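Local atomic coordinates of titin (Homo sapiens, PDB entry 3LCY), a protein that forms a giant elastic filament of the muscle sarcomere, built largely of immunoglobulin-like domains, and carries a serine/threonine kinase. Residues 15-21 against 93-99; 121-127 against 157-163; 128-132 against 180-184. All blocks are in the same frame, centred on the assembly; numbering follows the deposited sequence.

Contact 1: residues 15-21 against 93-99; sequences KDVTTKL and SKLLLQA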
loop_
_atom_site.group_PDB
_atom_site.type_symbol
_atom_site.label_atom_id
_atom_site.label_comp_id
_atom_site.label_asym_id
_atom_site.label_seq_id
_atom_site.Cartn_x
_atom_site.Cartn_y
_atom_site.Cartn_z
ATOM N N LYS A 15 17.167 4.629 -6.539
ATOM C CA LYS A 15 16.141 5.353 -7.234
ATOM C C LYS A 15 14.804 4.716 -7.003
ATOM O O LYS A 15 14.706 3.540 -6.728
ATOM C CB LYS A 15 16.412 5.336 -8.732
ATOM C CG LYS A 15 17.666 6.003 -9.140
ATOM C CD LYS A 15 17.601 7.483 -8.920
ATOM C CE LYS A 15 18.958 8.093 -9.125
ATOM N NZ LYS A 15 18.891 9.559 -9.203
ATOM N N ASP A 16 13.767 5.521 -7.108
ATOM C CA ASP A 16 12.409 5.013 -6.975
ATOM C C ASP A 16 12.120 4.006 -8.080
ATOM O O ASP A 16 12.480 4.220 -9.238
ATOM C CB ASP A 16 11.395 6.157 -7.002
ATOM C CG ASP A 16 11.417 6.982 -5.730
ATOM O OD1 ASP A 16 12.108 6.577 -4.772
ATOM O OD2 ASP A 16 10.742 8.031 -5.687
ATOM N N VAL A 17 11.480 2.902 -7.714
ATOM C CA VAL A 17 11.202 1.828 -8.660
ATOM C C VAL A 17 9.733 1.431 -8.633
ATOM O O VAL A 17 9.133 1.320 -7.566
ATOM C CB VAL A 17 12.064 0.587 -8.361
ATOM C CG1 VAL A 17 11.573 -0.614 -9.153
ATOM C CG2 VAL A 17 13.522 0.871 -8.669
ATOM N N THR A 18 9.157 1.218 -9.812
ATOM C CA THR A 18 7.772 0.777 -9.909
ATOM C C THR A 18 7.672 -0.614 -10.526
ATOM O O THR A 18 8.330 -0.916 -11.521
ATOM C CB THR A 18 6.910 1.762 -10.723
ATOM O OG1 THR A 18 5.533 1.374 -10.641
ATOM C CG2 THR A 18 7.341 1.778 -12.181
ATOM N N THR A 19 6.848 -1.463 -9.921
ATOM C CA THR A 19 6.648 -2.812 -10.428
ATOM C C THR A 19 5.207 -3.251 -10.208
ATOM O O THR A 19 4.526 -2.754 -9.309
ATOM C CB THR A 19 7.587 -3.821 -9.744
ATOM O OG1 THR A 19 7.681 -5.009 -10.540
ATOM C CG2 THR A 19 7.066 -4.179 -8.362
ATOM N N LYS A 20 4.745 -4.183 -11.034
ATOM C CA LYS A 20 3.396 -4.714 -10.896
ATOM C C LYS A 20 3.289 -5.571 -9.641
ATOM O O LYS A 20 4.135 -6.432 -9.394
ATOM C CB LYS A 20 3.008 -5.541 -12.121
ATOM C CG LYS A 20 1.685 -6.276 -11.969
ATOM C CD LYS A 20 1.447 -7.248 -13.113
ATOM C CE LYS A 20 0.150 -8.020 -12.920
ATOM N NZ LYS A 20 -0.071 -9.022 -13.999
ATOM N N LEU A 21 2.251 -5.326 -8.848
ATOM C CA LEU A 21 2.019 -6.106 -7.641
ATOM C C LEU A 21 1.973 -7.592 -7.981
ATOM O O LEU A 21 1.245 -8.010 -8.882
ATOM C CB LEU A 21 0.719 -5.673 -6.960
ATOM C CG LEU A 21 0.331 -6.431 -5.688
ATOM C CD1 LEU A 21 1.465 -6.399 -4.672
ATOM C CD2 LEU A 21 -0.942 -5.863 -5.086
ATOM N N SER A 93 15.225 4.588 -1.216
ATOM C CA SER A 93 14.301 4.896 -2.298
ATOM C C SER A 93 12.993 4.156 -2.048
ATOM O O SER A 93 12.910 3.328 -1.141
ATOM C CB SER A 93 14.897 4.504 -3.652
ATOM O OG SER A 93 14.972 3.097 -3.791
ATOM N N LYS A 94 11.971 4.455 -2.840
ATOM C CA LYS A 94 10.659 3.858 -2.622
ATOM C C LYS A 94 10.235 2.909 -3.735
ATOM O O LYS A 94 10.649 3.051 -4.886
ATOM C CB LYS A 94 9.597 4.942 -2.434
ATOM C CG LYS A 94 9.726 5.713 -1.135
ATOM C CD LYS A 94 8.678 6.805 -1.045
ATOM C CE LYS A 94 8.751 7.526 0.288
ATOM N NZ LYS A 94 7.846 8.707 0.328
ATOM N N LEU A 95 9.400 1.942 -3.374
ATOM C CA LEU A 95 8.838 1.008 -4.338
ATOM C C LEU A 95 7.379 1.356 -4.599
ATOM O O LEU A 95 6.562 1.372 -3.678
ATOM C CB LEU A 95 8.951 -0.428 -3.824
ATOM C CG LEU A 95 8.264 -1.504 -4.668
ATOM C CD1 LEU A 95 8.755 -1.454 -6.106
ATOM C CD2 LEU A 95 8.479 -2.888 -4.066
ATOM N N LEU A 96 7.058 1.653 -5.852
ATOM C CA LEU A 96 5.688 1.972 -6.232
ATOM C C LEU A 96 5.045 0.777 -6.924
ATOM O O LEU A 96 5.593 0.233 -7.882
ATOM C CB LEU A 96 5.643 3.204 -7.139
ATOM C CG LEU A 96 5.906 4.573 -6.502
ATOM C CD1 LEU A 96 7.300 4.650 -5.898
ATOM C CD2 LEU A 96 5.710 5.676 -7.526
ATOM N N LEU A 97 3.882 0.369 -6.433
ATOM C CA LEU A 97 3.195 -0.789 -6.982
ATOM C C LEU A 97 2.218 -0.402 -8.085
ATOM O O LEU A 97 1.782 0.747 -8.172
ATOM C CB LEU A 97 2.455 -1.549 -5.881
ATOM C CG LEU A 97 3.314 -2.108 -4.749
ATOM C CD1 LEU A 97 2.447 -2.847 -3.745
ATOM C CD2 LEU A 97 4.399 -3.022 -5.294
ATOM N N GLN A 98 1.883 -1.376 -8.923
ATOM C CA GLN A 98 0.881 -1.192 -9.962
ATOM C C GLN A 98 -0.159 -2.304 -9.876
ATOM O O GLN A 98 0.181 -3.487 -9.915
ATOM C CB GLN A 98 1.532 -1.183 -11.346
ATOM C CG GLN A 98 2.482 -0.025 -11.578
ATOM C CD GLN A 98 3.199 -0.122 -12.908
ATOM O OE1 GLN A 98 4.262 0.468 -13.096
ATOM N NE2 GLN A 98 2.622 -0.874 -13.839
ATOM N N ALA A 99 -1.424 -1.921 -9.749
ATOM C CA ALA A 99 -2.500 -2.894 -9.637
ATOM C C ALA A 99 -3.836 -2.275 -10.022
ATOM O O ALA A 99 -4.197 -1.202 -9.537
ATOM C CB ALA A 99 -2.561 -3.458 -8.226
#
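The two extended segments run parallel, their short axes 4.6 Å apart at closest approach and inclined by 28°. Val17 pairs with Leu95, Thr18 with Leu96, Thr19 with Leu97 and Lys20 with Gln98. Strand 17-20 reaches its partner through Val17 N to Lys94 O (3.0 Å), Leu96 N to Val17 O (2.7 Å), Thr19 N to Leu96 O (2.9 Å) and a weak Gln98 N to Thr19 O bond (3.0 Å). Leu21 N extends the pairing to Gln98 O (3.0 Å). At the start, side chains take over: Ser93 OG donates to Lys15 O (3.0 Å), and Asp16 OD1 accepts from Lys94 N (2.9 Å). Val17, Thr19, Leu95 and Leu97 share one face, with Leu95 CD1 4.2 Å from Val17 CG1 and 3.9 Å from Thr19 CG2; beside them Leu21 CD1 lies 3.8 Å from Leu97 CD1. On the other face Thr18 OG1 has Leu96 O at 3.0 Å and Gln98 OE1 at 2.9 Å, two acceptors for one proton. This is the parallel A'-G pairing of an I-set immunoglobulin domain. Strand 76-83 flanks strand 88-103 in the same sheet, while Leu95 and Thr19 pack on Ala25 of strand 24-34 in the facing sheet.

Contact 2: residues 121-127 against 157-163; sequences LRLHVMY and HYTHLVM
His124 (chi1 t) puts CE1 over one face of the Tyr158 ring (chi1 p), 3.4 Å from Tyr158 CG; the two rings are oblique, centroids 4.5 Å apart and planes at 44°. His124 ND1 is hydrogen-bonded to His160 ND1 (2.9 Å; either may donate), and His160 NE2 accepts a weak bond from Arg122 NE (3.2 Å). Met126, in an all-m rotamer, brings SD to 3.8 Å from Tyr158 CB and 5.3 Å from the centroid of the Tyr158 ring, an oblique Met-aromatic contact. The strands are antiparallel (172°), 4.6 Å apart. Hydrogen-bonded pairs are Leu121-Met163 (Leu121 N to Met163 O 2.9 Å, Met163 N to Leu121 O 2.8 Å), Leu123-Leu161 (Leu123 N to Leu161 O 2.7 Å, Leu161 N to Leu123 O 2.9 Å) and Val125-Thr159 (Val125 N to Thr159 O 3.2 Å, Thr159 N to Val125 O 3.0 Å). The pairing ends in a weak Tyr127 N to His157 O bond (3.4 Å), where a water donates to Tyr127 O (3.0 Å) and His157 O (2.8 Å). On the inner face Leu123 CD2 meets Leu161 CD2 (4.3 Å) and Leu121 CD2 meets Met163 CE (4.0 Å), while Val125 and Leu161 pack on Trp137. Such is the antiparallel B-E strand pair in one sheet of an I-set immunoglobulin sandwich.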
loop_
_atom_site.group_PDB
_atom_site.type_symbol
_atom_site.label_atom_id
_atom_site.label_comp_id
_atom_site.label_asym_id
_atom_site.label_seq_id
_atom_site.Cartn_x
_atom_site.Cartn_y
_atom_site.Cartn_z
ATOM N N LEU A 121 -24.129 3.280 11.188
ATOM C CA LEU A 121 -23.755 2.149 10.349
ATOM C C LEU A 121 -22.444 2.426 9.624
ATOM O O LEU A 121 -22.305 3.438 8.936
ATOM C CB LEU A 121 -24.861 1.833 9.343
ATOM C CG LEU A 121 -24.561 0.683 8.380
ATOM C CD1 LEU A 121 -24.217 -0.585 9.149
ATOM C CD2 LEU A 121 -25.731 0.444 7.440
ATOM N N ARG A 122 -21.481 1.525 9.778
ATOM C CA ARG A 122 -20.180 1.699 9.147
ATOM C C ARG A 122 -19.912 0.615 8.110
ATOM O O ARG A 122 -19.932 -0.576 8.420
ATOM C CB ARG A 122 -19.069 1.718 10.201
ATOM C CG ARG A 122 -19.322 2.695 11.344
ATOM C CD ARG A 122 -18.266 2.584 12.437
ATOM N NE ARG A 122 -17.217 3.593 12.311
ATOM C CZ ARG A 122 -17.286 4.810 12.842
ATOM N NH1 ARG A 122 -16.286 5.667 12.684
ATOM N NH2 ARG A 122 -18.354 5.172 13.538
ATOM N N LEU A 123 -19.631 1.033 6.881
ATOM C CA LEU A 123 -19.311 0.100 5.814
ATOM C C LEU A 123 -17.806 0.235 5.636
ATOM O O LEU A 123 -17.309 1.287 5.264
ATOM C CB LEU A 123 -20.058 0.456 4.536
ATOM C CG LEU A 123 -21.424 -0.200 4.339
ATOM C CD1 LEU A 123 -22.123 -0.403 5.656
ATOM C CD2 LEU A 123 -22.281 0.623 3.408
ATOM N N HIS A 124 -17.088 -0.845 5.906
ATOM C CA HIS A 124 -15.631 -0.855 5.841
ATOM C C HIS A 124 -15.135 -1.760 4.716
ATOM O O HIS A 124 -15.007 -2.970 4.894
ATOM C CB HIS A 124 -15.064 -1.311 7.186
ATOM C CG HIS A 124 -13.575 -1.223 7.279
ATOM N ND1 HIS A 124 -12.910 -0.046 7.531
ATOM C CD2 HIS A 124 -12.615 -2.177 7.166
ATOM C CE1 HIS A 124 -11.609 -0.269 7.566
ATOM N NE2 HIS A 124 -11.406 -1.559 7.346
ATOM N N VAL A 125 -14.856 -1.166 3.559
ATOM C CA VAL A 125 -14.485 -1.930 2.370
ATOM C C VAL A 125 -12.977 -1.962 2.121
ATOM O O VAL A 125 -12.363 -0.933 1.839
ATOM C CB VAL A 125 -15.181 -1.381 1.108
ATOM C CG1 VAL A 125 -14.826 -2.227 -0.105
ATOM C CG2 VAL A 125 -16.686 -1.340 1.305
ATOM N N MET A 126 -12.394 -3.149 2.198
ATOM C CA MET A 126 -10.988 -3.341 1.890
ATOM C C MET A 126 -10.810 -3.509 0.378
ATOM O O MET A 126 -11.590 -4.163 -0.287
ATOM C CB MET A 126 -10.424 -4.536 2.641
ATOM C CG MET A 126 -10.520 -4.444 4.143
ATOM S SD MET A 126 -9.424 -3.257 4.915
ATOM C CE MET A 126 -7.841 -4.025 4.717
ATOM N N TYR A 127 -9.781 -2.900 -0.168
ATOM C CA TYR A 127 -9.548 -2.981 -1.593
ATOM C C TYR A 127 -8.085 -3.102 -1.944
ATOM O O TYR A 127 -7.213 -2.816 -1.147
ATOM C CB TYR A 127 -10.102 -1.747 -2.290
ATOM C CG TYR A 127 -9.237 -0.540 -2.110
ATOM C CD1 TYR A 127 -8.213 -0.266 -2.985
ATOM C CD2 TYR A 127 -9.424 0.313 -1.045
ATOM C CE1 TYR A 127 -7.418 0.810 -2.809
ATOM C CE2 TYR A 127 -8.630 1.400 -0.875
ATOM C CZ TYR A 127 -7.634 1.639 -1.761
ATOM O OH TYR A 127 -6.840 2.720 -1.613
ATOM N N HIS A 157 -5.749 1.594 1.969
ATOM C CA HIS A 157 -6.074 0.207 2.280
ATOM C C HIS A 157 -7.576 -0.057 2.280
ATOM O O HIS A 157 -8.009 -1.203 2.169
ATOM C CB HIS A 157 -5.469 -0.204 3.625
ATOM C CG HIS A 157 -3.989 -0.364 3.598
ATOM N ND1 HIS A 157 -3.333 -1.183 2.695
ATOM C CD2 HIS A 157 -3.005 0.171 4.373
ATOM C CE1 HIS A 157 -2.039 -1.137 2.904
ATOM N NE2 HIS A 157 -1.813 -0.316 3.927
ATOM N N TYR A 158 -8.374 0.999 2.404
ATOM C CA TYR A 158 -9.822 0.833 2.466
ATOM C C TYR A 158 -10.580 2.130 2.207
ATOM O O TYR A 158 -10.009 3.219 2.241
ATOM C CB TYR A 158 -10.235 0.272 3.832
ATOM C CG TYR A 158 -9.820 1.150 4.994
ATOM C CD1 TYR A 158 -8.739 0.808 5.795
ATOM C CD2 TYR A 158 -10.502 2.326 5.279
ATOM C CE1 TYR A 158 -8.353 1.608 6.852
ATOM C CE2 TYR A 158 -10.123 3.135 6.334
ATOM C CZ TYR A 158 -9.046 2.770 7.116
ATOM O OH TYR A 158 -8.656 3.565 8.168
ATOM N N THR A 159 -11.877 1.995 1.951
ATOM C CA THR A 159 -12.779 3.134 1.917
ATOM C C THR A 159 -13.861 2.925 2.973
ATOM O O THR A 159 -14.581 1.925 2.953
ATOM C CB THR A 159 -13.405 3.324 0.524
ATOM O OG1 THR A 159 -14.419 4.334 0.588
ATOM C CG2 THR A 159 -14.014 2.023 0.028
ATOM N N HIS A 160 -13.955 3.864 3.909
ATOM C CA HIS A 160 -14.805 3.688 5.080
ATOM C C HIS A 160 -15.957 4.687 5.111
ATOM O O HIS A 160 -15.742 5.889 5.251
ATOM C CB HIS A 160 -13.968 3.810 6.357
ATOM C CG HIS A 160 -14.703 3.428 7.603
ATOM N ND1 HIS A 160 -14.663 2.160 8.130
ATOM C CD2 HIS A 160 -15.502 4.155 8.428
ATOM C CE1 HIS A 160 -15.402 2.114 9.229
ATOM N NE2 HIS A 160 -15.920 3.313 9.425
ATOM N N LEU A 161 -17.179 4.179 4.981
ATOM C CA LEU A 161 -18.370 5.018 5.030
ATOM C C LEU A 161 -19.099 4.857 6.358
ATOM O O LEU A 161 -19.497 3.752 6.727
ATOM C CB LEU A 161 -19.319 4.681 3.877
ATOM C CG LEU A 161 -20.704 5.338 3.922
ATOM C CD1 LEU A 161 -20.589 6.848 3.794
ATOM C CD2 LEU A 161 -21.607 4.781 2.834
ATOM N N VAL A 162 -19.320 5.960 7.032
ATOM C CA VAL A 162 -20.088 5.978 8.252
ATOM C C VAL A 162 -21.394 6.805 8.190
ATOM O O VAL A 162 -21.417 7.933 7.849
ATOM C CB VAL A 162 -19.187 6.317 9.466
ATOM C CG1 VAL A 162 -18.289 7.367 9.181
ATOM C CG2 VAL A 162 -19.949 6.685 10.601
ATOM N N MET A 163 -22.492 6.192 8.528
ATOM C CA MET A 163 -23.747 6.862 8.468
ATOM C C MET A 163 -24.334 7.000 9.837
ATOM O O MET A 163 -24.534 6.061 10.522
ATOM C CB MET A 163 -24.667 6.144 7.506
ATOM C CG MET A 163 -24.317 6.418 6.074
ATOM S SD MET A 163 -25.050 5.448 4.802
ATOM C CE MET A 163 -25.294 3.935 5.595
HETATM O O HOH W 1 -6.797 -3.733 1.677
#

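Contact 3: residues 128-132 against 180-184; sequences IGRPV and SNVFG
Phe183 and Asn181, on a tight turn, both aim their CA-to-CB bonds at the end of strand 128-130, where a cis peptide bond joins Arg130 to Pro131. The nearest CA atoms, those of Pro131 and Asn181, are 6.7 Å apart, and the segments bury only 190 Å². Phe183, chi1 m and chi2 -58°, sets CE2 3.3 Å from Arg130 O, which lies at the ring edge, and 3.6 Å from Pro131 CD. Val182 (chi1 m) adds CG2 at 4.3 Å from Pro131 CD. Asn181, with chi1 p and chi2 18°, places ND2 3.5 Å from both Arg130 O and Pro131 O, while OD1 turns back to accept from Gly184 N (3.0 Å), an Asx motif. The turn has helical phi/psi at Val182 (-59/-38) and Phe183 (-66/-37); Asn181 N bonds Gly184 O (2.9 Å), and Gly184 N returns weakly to Asn181 O (3.2 Å), as in a two-residue beta-hairpin. Arg130 leads its CB away from the turn; its m, m, t rotamer folds the guanidinium so that NH1 donates to Gly129 O (3.0 Å), and NE forms a salt bridge with Glu75. The contact thus joins the B-C loop to the F-G turn between strands 173-180 and 185-195, and strand 88-103 of the preceding domain lies alongside, with Asn181 ND2 bonded to Ala99 O and Phe183 resting on Gln98 and Thr100.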
loop_
_atom_site.group_PDB
_atom_site.type_symbol
_atom_site.label_atom_id
_atom_site.label_comp_id
_atom_site.label_asym_id
_atom_site.label_seq_id
_atom_site.Cartn_x
_atom_site.Cartn_y
_atom_site.Cartn_z
ATOM N N ILE A 128 -7.833 -3.546 -3.160
ATOM C CA ILE A 128 -6.489 -3.592 -3.666
ATOM C C ILE A 128 -6.449 -2.701 -4.896
ATOM O O ILE A 128 -7.189 -2.903 -5.826
ATOM C CB ILE A 128 -6.062 -5.019 -4.039
ATOM C CG1 ILE A 128 -5.812 -5.840 -2.786
ATOM C CG2 ILE A 128 -4.819 -4.997 -4.865
ATOM C CD1 ILE A 128 -5.549 -7.272 -3.053
ATOM N N GLY A 129 -5.581 -1.709 -4.891
ATOM C CA GLY A 129 -5.392 -0.869 -6.043
ATOM C C GLY A 129 -4.217 0.072 -5.974
ATOM O O GLY A 129 -4.144 0.856 -5.107
ATOM N N ARG A 130 -3.292 -0.005 -6.918
ATOM C CA ARG A 130 -2.155 0.912 -6.927
ATOM C C ARG A 130 -2.004 1.496 -8.325
ATOM O O ARG A 130 -2.037 0.758 -9.291
ATOM C CB ARG A 130 -0.873 0.221 -6.473
ATOM C CG ARG A 130 -0.805 -0.021 -4.980
ATOM C CD ARG A 130 -1.142 1.232 -4.190
ATOM N NE ARG A 130 -0.955 1.044 -2.756
ATOM C CZ ARG A 130 -1.939 0.933 -1.875
ATOM N NH1 ARG A 130 -3.194 0.997 -2.271
ATOM N NH2 ARG A 130 -1.661 0.759 -0.596
ATOM N N PRO A 131 -1.858 2.807 -8.462
ATOM C CA PRO A 131 -1.805 3.784 -7.371
ATOM C C PRO A 131 -3.153 3.934 -6.693
ATOM O O PRO A 131 -4.157 3.503 -7.244
ATOM C CB PRO A 131 -1.463 5.081 -8.099
ATOM C CG PRO A 131 -1.920 4.863 -9.484
ATOM C CD PRO A 131 -1.619 3.440 -9.764
ATOM N N VAL A 132 -3.183 4.535 -5.513
ATOM C CA VAL A 132 -4.441 4.664 -4.810
ATOM C C VAL A 132 -5.460 5.272 -5.753
ATOM O O VAL A 132 -5.243 6.307 -6.368
ATOM C CB VAL A 132 -4.264 5.551 -3.576
ATOM C CG1 VAL A 132 -5.550 5.666 -2.799
ATOM C CG2 VAL A 132 -3.163 5.002 -2.712
ATOM N N SER A 180 -11.394 3.621 -8.775
ATOM C CA SER A 180 -10.804 3.802 -10.094
ATOM C C SER A 180 -9.413 4.415 -10.158
ATOM O O SER A 180 -9.102 5.344 -9.432
ATOM C CB SER A 180 -11.711 4.691 -10.958
ATOM O OG SER A 180 -13.021 4.187 -11.064
ATOM N N ASN A 181 -8.605 3.917 -11.082
ATOM C CA ASN A 181 -7.250 4.402 -11.309
ATOM C C ASN A 181 -6.911 4.336 -12.799
ATOM O O ASN A 181 -7.760 3.993 -13.608
ATOM C CB ASN A 181 -6.215 3.709 -10.417
ATOM C CG ASN A 181 -5.927 2.295 -10.832
ATOM O OD1 ASN A 181 -6.214 1.888 -11.944
ATOM N ND2 ASN A 181 -5.336 1.538 -9.933
ATOM N N VAL A 182 -5.686 4.678 -13.167
ATOM C CA VAL A 182 -5.296 4.664 -14.571
ATOM C C VAL A 182 -5.469 3.281 -15.181
ATOM O O VAL A 182 -5.858 3.152 -16.331
ATOM C CB VAL A 182 -3.841 5.118 -14.756
ATOM C CG1 VAL A 182 -3.729 6.605 -14.559
ATOM C CG2 VAL A 182 -2.940 4.396 -13.795
ATOM N N PHE A 183 -5.162 2.253 -14.411
ATOM C CA PHE A 183 -5.295 0.867 -14.848
ATOM C C PHE A 183 -6.727 0.377 -15.113
ATOM O O PHE A 183 -6.951 -0.416 -16.015
ATOM C CB PHE A 183 -4.506 -0.048 -13.928
ATOM C CG PHE A 183 -3.076 0.350 -13.812
ATOM C CD1 PHE A 183 -2.283 0.420 -14.940
ATOM C CD2 PHE A 183 -2.530 0.695 -12.596
ATOM C CE1 PHE A 183 -0.971 0.801 -14.853
ATOM C CE2 PHE A 183 -1.215 1.079 -12.507
ATOM C CZ PHE A 183 -0.436 1.133 -13.636
ATOM N N GLY A 184 -7.687 0.828 -14.315
ATOM C CA GLY A 184 -9.066 0.421 -14.503
ATOM C C GLY A 184 -10.029 0.853 -13.415
ATOM O O GLY A 184 -9.669 1.606 -12.524
#

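How the contacts relate
From the N terminus, contact 1 closes first, bridging 71 residues and completing the first immunoglobulin domain before the second begins. Contacts 2 and 3 belong to the second domain and cross, since their segments alternate: residues 121-127 and 128-132 follow each other along strand 121-130 and into the loop after it, then come 157-163 and 180-184. Contact 2 spans 29 intervening residues within one sheet; contact 3 spans 47 and links the strand's end to the opposite sheet's F-G turn. The domain junction lies between contacts 1 and 3, whose centres are 13 Å apart: Ala99 N probably bonds Arg130 O (2.8 Å). Contact 2, about 8 Å from contact 1 at the nearest atoms, does not touch it.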